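Local coordinates for DPS family protein (Vibrio cholerae O1 biovar El Tor, PDB 3IQ1) that probably binds and oxidises iron, as a twelve-subunit member of the Dps family of ferritin-like proteins, at residues Leu27-Tyr40 and Tyr88-Ser100. Numbering follows the deposited sequence.
Sequences LANYQVFYMNTRGY and YLKAAQIKEHTDS
The Tyr-88 ring takes Gln-31 on one face, in a CH-pi contact with CG 3.6 Å from the ring centroid. Leu-27 and the backbone of Ala-28 reach the same ring obliquely. The bend of Gln-31 at chi2 (-80°) carries its amide over to the phenol end, with the amide plane inclined 44° to the ring; there NE2 donates to Tyr-88 OH at 3.0 Å. That hydroxyl is also hydrogen-bonded to Met-82 O.

A pair of rings, Tyr-40 and His-97, lies toward the other end of the contact. Tyr-40 OH meets the edge of the His-97 imidazole and shares a hydrogen bond of 2.7 Å with ND1. The two ring planes stand 81° apart. Asn-36 O lies over one face of the Tyr-40 ring, near its rim, and Ser-100 CB approaches obliquely. Ser-100 OG is hydrogen-bonded to Ser-105 OG and Ser-106 OG.

Between the rings, Asn-36 uses both ends of its amide on the loop backbone. ND2 gives a hydrogen to Lys-95 O at 2.8 Å, nearly in the amide plane. OD1 accepts from His-97 N at 2.9 Å, with the donor above the carbonyl plane. Val-32 CG2 packs on Ala-92 CB at 3.7 Å, while CG1 faces the backbone at Ile-94 and Lys-95. Ile-94 CD1 rests on Phe-33 CB, and the Phe-33 ring meets Phe-114 edge-to-face.

Two waters bridge backbone carbonyls, one from Asn-36 to His-97 and one from Tyr-40 to Ser-100. Helix 85-91 ends against helix 13-43 of the ferritin-like bundle at Ala-28, and the loop after it runs along that helix. Glu-96 hydrogen-bonds to Ser-86 and Asp-99 forms a salt bridge with Arg-80, both of the second subunit. The chemistry implies a loop held by Asn-36, the Tyr-40 to His-97 bond and apolar packing, with two acidic side chains facing the second subunit.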
loop_
_atom_site.group_PDB
_atom_site.type_symbol
_atom_site.label_atom_id
_atom_site.label_comp_id
_atom_site.label_asym_id
_atom_site.label_seq_id
_atom_site.Cartn_x
_atom_site.Cartn_y
_atom_site.Cartn_z
ATOM N N LEU B 27 27.858 4.534 -22.922
ATOM C CA LEU B 27 26.811 3.503 -22.979
ATOM C C LEU B 27 27.423 2.136 -23.256
ATOM O O LEU B 27 27.056 1.166 -22.608
ATOM C CB LEU B 27 25.781 3.898 -24.045
ATOM C CG LEU B 27 24.692 2.878 -24.331
ATOM C CD1 LEU B 27 23.895 2.557 -23.083
ATOM C CD2 LEU B 27 23.793 3.387 -25.430
ATOM N N ALA B 28 28.372 2.069 -24.180
ATOM C CA ALA B 28 29.110 0.820 -24.442
ATOM C C ALA B 28 29.786 0.251 -23.211
ATOM O O ALA B 28 29.701 -0.949 -22.944
ATOM C CB ALA B 28 30.128 1.037 -25.545
ATOM N N ASN B 29 30.453 1.133 -22.457
ATOM C CA ASN B 29 31.066 0.727 -21.225
ATOM C C ASN B 29 30.026 0.236 -20.232
ATOM O O ASN B 29 30.240 -0.773 -19.568
ATOM C CB ASN B 29 31.897 1.854 -20.652
ATOM C CG ASN B 29 33.247 2.010 -21.384
ATOM O OD1 ASN B 29 33.635 3.157 -21.747
ATOM N ND2 ASN B 29 33.946 0.961 -21.582
ATOM N N TYR B 30 28.932 0.974 -20.068
ATOM C CA TYR B 30 27.869 0.509 -19.189
ATOM C C TYR B 30 27.376 -0.872 -19.515
ATOM O O TYR B 30 27.073 -1.671 -18.611
ATOM C CB TYR B 30 26.680 1.464 -19.148
ATOM C CG TYR B 30 26.714 2.541 -18.114
ATOM C CD1 TYR B 30 27.286 3.776 -18.362
ATOM C CD2 TYR B 30 26.165 2.340 -16.879
ATOM C CE1 TYR B 30 27.308 4.759 -17.419
ATOM C CE2 TYR B 30 26.172 3.371 -15.920
ATOM C CZ TYR B 30 26.756 4.541 -16.182
ATOM O OH TYR B 30 26.768 5.517 -15.195
ATOM N N GLN B 31 27.217 -1.149 -20.791
ATOM C CA GLN B 31 26.561 -2.370 -21.244
ATOM C C GLN B 31 27.489 -3.563 -20.930
ATOM O O GLN B 31 27.030 -4.572 -20.357
ATOM C CB GLN B 31 26.196 -2.246 -22.722
ATOM C CG GLN B 31 24.978 -1.364 -22.969
ATOM C CD GLN B 31 23.644 -2.052 -22.718
ATOM O OE1 GLN B 31 23.518 -2.827 -21.755
ATOM N NE2 GLN B 31 22.617 -1.699 -23.509
ATOM N N VAL B 32 28.781 -3.448 -21.275
ATOM C CA VAL B 32 29.738 -4.491 -20.920
ATOM C C VAL B 32 29.851 -4.668 -19.412
ATOM O O VAL B 32 29.852 -5.797 -18.906
ATOM C CB VAL B 32 31.109 -4.256 -21.559
ATOM C CG1 VAL B 32 32.143 -5.359 -21.125
ATOM C CG2 VAL B 32 31.015 -4.257 -23.102
ATOM N N PHE B 33 29.839 -3.574 -18.673
ATOM C CA PHE B 33 29.937 -3.640 -17.236
ATOM C C PHE B 33 28.695 -4.307 -16.615
ATOM O O PHE B 33 28.814 -5.089 -15.656
ATOM C CB PHE B 33 30.115 -2.212 -16.739
ATOM C CG PHE B 33 30.503 -2.072 -15.276
ATOM C CD1 PHE B 33 31.583 -2.754 -14.720
ATOM C CD2 PHE B 33 29.859 -1.141 -14.504
ATOM C CE1 PHE B 33 31.978 -2.567 -13.427
ATOM C CE2 PHE B 33 30.251 -0.937 -13.167
ATOM C CZ PHE B 33 31.330 -1.649 -12.632
ATOM N N TYR B 34 27.508 -3.948 -17.117
ATOM C CA TYR B 34 26.298 -4.564 -16.668
ATOM C C TYR B 34 26.372 -6.099 -16.846
ATOM O O TYR B 34 26.020 -6.872 -15.928
ATOM C CB TYR B 34 25.109 -3.994 -17.426
ATOM C CG TYR B 34 23.827 -4.759 -17.213
ATOM C CD1 TYR B 34 22.985 -4.454 -16.141
ATOM C CD2 TYR B 34 23.433 -5.752 -18.094
ATOM C CE1 TYR B 34 21.786 -5.135 -15.960
ATOM C CE2 TYR B 34 22.249 -6.453 -17.895
ATOM C CZ TYR B 34 21.442 -6.143 -16.815
ATOM O OH TYR B 34 20.259 -6.818 -16.577
HETATM N N MSE B 35 26.856 -6.517 -18.003
HETATM C CA MSE B 35 26.950 -7.922 -18.343
HETATM C C MSE B 35 27.905 -8.585 -17.365
HETATM O O MSE B 35 27.605 -9.663 -16.835
HETATM C CB MSE B 35 27.389 -8.148 -19.811
HETATM C CG MSE B 35 27.356 -9.570 -20.303
HETATM SE SE MSE B 35 25.477 -10.134 -20.383
HETATM C CE MSE B 35 25.548 -11.291 -18.982
ATOM N N ASN B 36 29.064 -7.965 -17.133
ATOM C CA ASN B 36 29.997 -8.504 -16.142
ATOM C C ASN B 36 29.369 -8.682 -14.761
ATOM O O ASN B 36 29.600 -9.686 -14.073
ATOM C CB ASN B 36 31.247 -7.617 -16.012
ATOM C CG ASN B 36 32.135 -7.627 -17.243
ATOM O OD1 ASN B 36 31.987 -8.451 -18.119
ATOM N ND2 ASN B 36 33.053 -6.640 -17.324
ATOM N N THR B 37 28.563 -7.698 -14.345
ATOM C CA THR B 37 27.917 -7.691 -13.049
ATOM C C THR B 37 26.829 -8.771 -12.965
ATOM O O THR B 37 26.660 -9.398 -11.898
ATOM C CB THR B 37 27.356 -6.299 -12.711
ATOM O OG1 THR B 37 28.405 -5.350 -12.872
ATOM C CG2 THR B 37 26.834 -6.241 -11.259
ATOM N N ARG B 38 26.114 -9.029 -14.080
ATOM C CA ARG B 38 25.196 -10.131 -14.123
ATOM C C ARG B 38 25.962 -11.439 -13.884
ATOM O O ARG B 38 25.508 -12.298 -13.105
ATOM C CB ARG B 38 24.456 -10.153 -15.446
ATOM C CG ARG B 38 23.484 -9.003 -15.569
ATOM C CD ARG B 38 22.202 -9.343 -14.986
ATOM N NE ARG B 38 21.298 -9.997 -15.951
ATOM C CZ ARG B 38 20.080 -10.377 -15.640
ATOM N NH1 ARG B 38 19.649 -10.227 -14.412
ATOM N NH2 ARG B 38 19.258 -10.901 -16.553
ATOM N N GLY B 39 27.127 -11.585 -14.527
ATOM C CA GLY B 39 27.975 -12.746 -14.309
ATOM C C GLY B 39 28.392 -12.855 -12.837
ATOM O O GLY B 39 28.420 -13.929 -12.248
ATOM N N TYR B 40 28.773 -11.737 -12.244
ATOM C CA TYR B 40 29.188 -11.772 -10.844
ATOM C C TYR B 40 28.079 -12.323 -9.946
ATOM O O TYR B 40 28.354 -13.112 -9.012
ATOM C CB TYR B 40 29.610 -10.393 -10.349
ATOM C CG TYR B 40 30.755 -9.685 -11.087
ATOM C CD1 TYR B 40 31.689 -10.360 -11.826
ATOM C CD2 TYR B 40 30.911 -8.303 -10.963
ATOM C CE1 TYR B 40 32.742 -9.670 -12.471
ATOM C CE2 TYR B 40 31.920 -7.619 -11.559
ATOM C CZ TYR B 40 32.862 -8.280 -12.329
ATOM O OH TYR B 40 33.898 -7.615 -12.948
ATOM N N TYR B 88 28.731 -2.459 -29.022
ATOM C CA TYR B 88 29.283 -2.222 -27.699
ATOM C C TYR B 88 30.668 -2.845 -27.533
ATOM O O TYR B 88 31.552 -2.212 -26.964
ATOM C CB TYR B 88 28.337 -2.738 -26.598
ATOM C CG TYR B 88 26.935 -2.189 -26.577
ATOM C CD1 TYR B 88 26.701 -0.853 -26.776
ATOM C CD2 TYR B 88 25.875 -2.979 -26.233
ATOM C CE1 TYR B 88 25.422 -0.327 -26.738
ATOM C CE2 TYR B 88 24.616 -2.474 -26.188
ATOM C CZ TYR B 88 24.365 -1.157 -26.440
ATOM O OH TYR B 88 23.087 -0.611 -26.317
ATOM N N LEU B 89 30.889 -4.061 -28.027
ATOM C CA LEU B 89 32.201 -4.679 -27.906
ATOM C C LEU B 89 33.288 -3.912 -28.678
ATOM O O LEU B 89 34.447 -3.904 -28.250
ATOM C CB LEU B 89 32.144 -6.114 -28.379
ATOM C CG LEU B 89 31.443 -7.072 -27.437
ATOM C CD1 LEU B 89 31.315 -8.434 -28.105
ATOM C CD2 LEU B 89 32.128 -7.189 -26.096
ATOM N N LYS B 90 32.929 -3.322 -29.817
ATOM C CA LYS B 90 33.861 -2.495 -30.580
ATOM C C LYS B 90 34.258 -1.234 -29.839
ATOM O O LYS B 90 35.402 -0.798 -29.935
ATOM C CB LYS B 90 33.275 -2.141 -31.935
ATOM C CG LYS B 90 34.238 -1.505 -32.886
ATOM C CD LYS B 90 33.642 -1.428 -34.281
ATOM C CE LYS B 90 34.363 -0.399 -35.160
ATOM N NZ LYS B 90 33.857 -0.475 -36.577
ATOM N N ALA B 91 33.318 -0.634 -29.139
ATOM C CA ALA B 91 33.510 0.702 -28.512
ATOM C C ALA B 91 33.986 0.688 -27.073
ATOM O O ALA B 91 34.570 1.682 -26.630
ATOM C CB ALA B 91 32.200 1.516 -28.571
ATOM N N ALA B 92 33.728 -0.369 -26.312
ATOM C CA ALA B 92 33.973 -0.347 -24.868
ATOM C C ALA B 92 35.450 -0.427 -24.511
ATOM O O ALA B 92 36.219 -1.112 -25.210
ATOM C CB ALA B 92 33.272 -1.491 -24.219
ATOM N N GLN B 93 35.827 0.260 -23.448
ATOM C CA GLN B 93 37.113 0.128 -22.790
ATOM C C GLN B 93 37.051 -0.949 -21.716
ATOM O O GLN B 93 37.950 -1.689 -21.550
ATOM C CB GLN B 93 37.632 1.447 -22.176
ATOM C CG GLN B 93 39.067 1.229 -21.599
ATOM C CD GLN B 93 39.631 2.303 -20.643
ATOM O OE1 GLN B 93 39.079 3.330 -20.464
ATOM N NE2 GLN B 93 40.748 2.004 -20.049
ATOM N N ILE B 94 35.949 -1.013 -20.992
ATOM C CA ILE B 94 35.790 -2.076 -19.995
ATOM C C ILE B 94 35.796 -3.441 -20.715
ATOM O O ILE B 94 35.110 -3.607 -21.727
ATOM C CB ILE B 94 34.491 -1.902 -19.178
ATOM C CG1 ILE B 94 34.579 -0.633 -18.340
ATOM C CG2 ILE B 94 34.252 -3.106 -18.267
ATOM C CD1 ILE B 94 33.321 -0.298 -17.483
ATOM N N LYS B 95 36.604 -4.378 -20.220
ATOM C CA LYS B 95 36.717 -5.696 -20.831
ATOM C C LYS B 95 35.647 -6.651 -20.322
ATOM O O LYS B 95 35.231 -6.582 -19.158
ATOM C CB LYS B 95 38.096 -6.279 -20.509
ATOM C CG LYS B 95 39.303 -5.390 -20.949
ATOM C CD LYS B 95 40.642 -5.956 -20.309
ATOM C CE LYS B 95 41.800 -5.023 -20.407
ATOM N NZ LYS B 95 43.107 -5.700 -20.016
ATOM N N GLU B 96 35.311 -7.619 -21.146
ATOM C CA GLU B 96 34.477 -8.750 -20.660
ATOM C C GLU B 96 35.224 -9.504 -19.563
ATOM O O GLU B 96 36.418 -9.830 -19.704
ATOM C CB GLU B 96 34.111 -9.696 -21.825
ATOM C CG GLU B 96 33.447 -9.046 -22.979
ATOM C CD GLU B 96 32.957 -10.059 -23.988
ATOM O OE1 GLU B 96 33.802 -10.829 -24.495
ATOM O OE2 GLU B 96 31.748 -10.133 -24.260
ATOM N N HIS B 97 34.556 -9.736 -18.434
ATOM C CA HIS B 97 35.141 -10.391 -17.274
ATOM C C HIS B 97 34.264 -11.583 -17.020
ATOM O O HIS B 97 33.095 -11.425 -16.660
ATOM C CB HIS B 97 35.104 -9.470 -16.058
ATOM C CG HIS B 97 35.865 -9.989 -14.884
ATOM N ND1 HIS B 97 35.883 -9.326 -13.677
ATOM C CD2 HIS B 97 36.638 -11.092 -14.721
ATOM C CE1 HIS B 97 36.613 -10.009 -12.811
ATOM N NE2 HIS B 97 37.102 -11.076 -13.423
ATOM N N THR B 98 34.791 -12.761 -17.278
ATOM C CA THR B 98 34.016 -13.994 -17.147
ATOM C C THR B 98 34.643 -14.906 -16.081
ATOM O O THR B 98 35.832 -14.815 -15.751
ATOM C CB THR B 98 33.956 -14.761 -18.451
ATOM O OG1 THR B 98 35.297 -14.982 -18.937
ATOM C CG2 THR B 98 33.095 -14.034 -19.526
ATOM N N ASP B 99 33.811 -15.774 -15.533
ATOM C CA ASP B 99 34.228 -16.766 -14.533
ATOM C C ASP B 99 34.851 -16.199 -13.284
ATOM O O ASP B 99 35.796 -16.765 -12.720
ATOM C CB ASP B 99 35.105 -17.780 -15.222
ATOM C CG ASP B 99 34.374 -18.433 -16.352
ATOM O OD1 ASP B 99 33.301 -19.041 -16.099
ATOM O OD2 ASP B 99 34.866 -18.348 -17.488
ATOM N N SER B 100 34.297 -15.069 -12.853
ATOM C CA SER B 100 34.621 -14.489 -11.569
ATOM C C SER B 100 33.648 -15.097 -10.554
ATOM O O SER B 100 32.443 -14.737 -10.529
ATOM C CB SER B 100 34.518 -12.975 -11.593
ATOM O OG SER B 100 34.997 -12.408 -10.367
HETATM O O HOH W 1 31.092 -11.884 -14.904
HETATM O O HOH W 2 31.100 -13.513 -8.460
#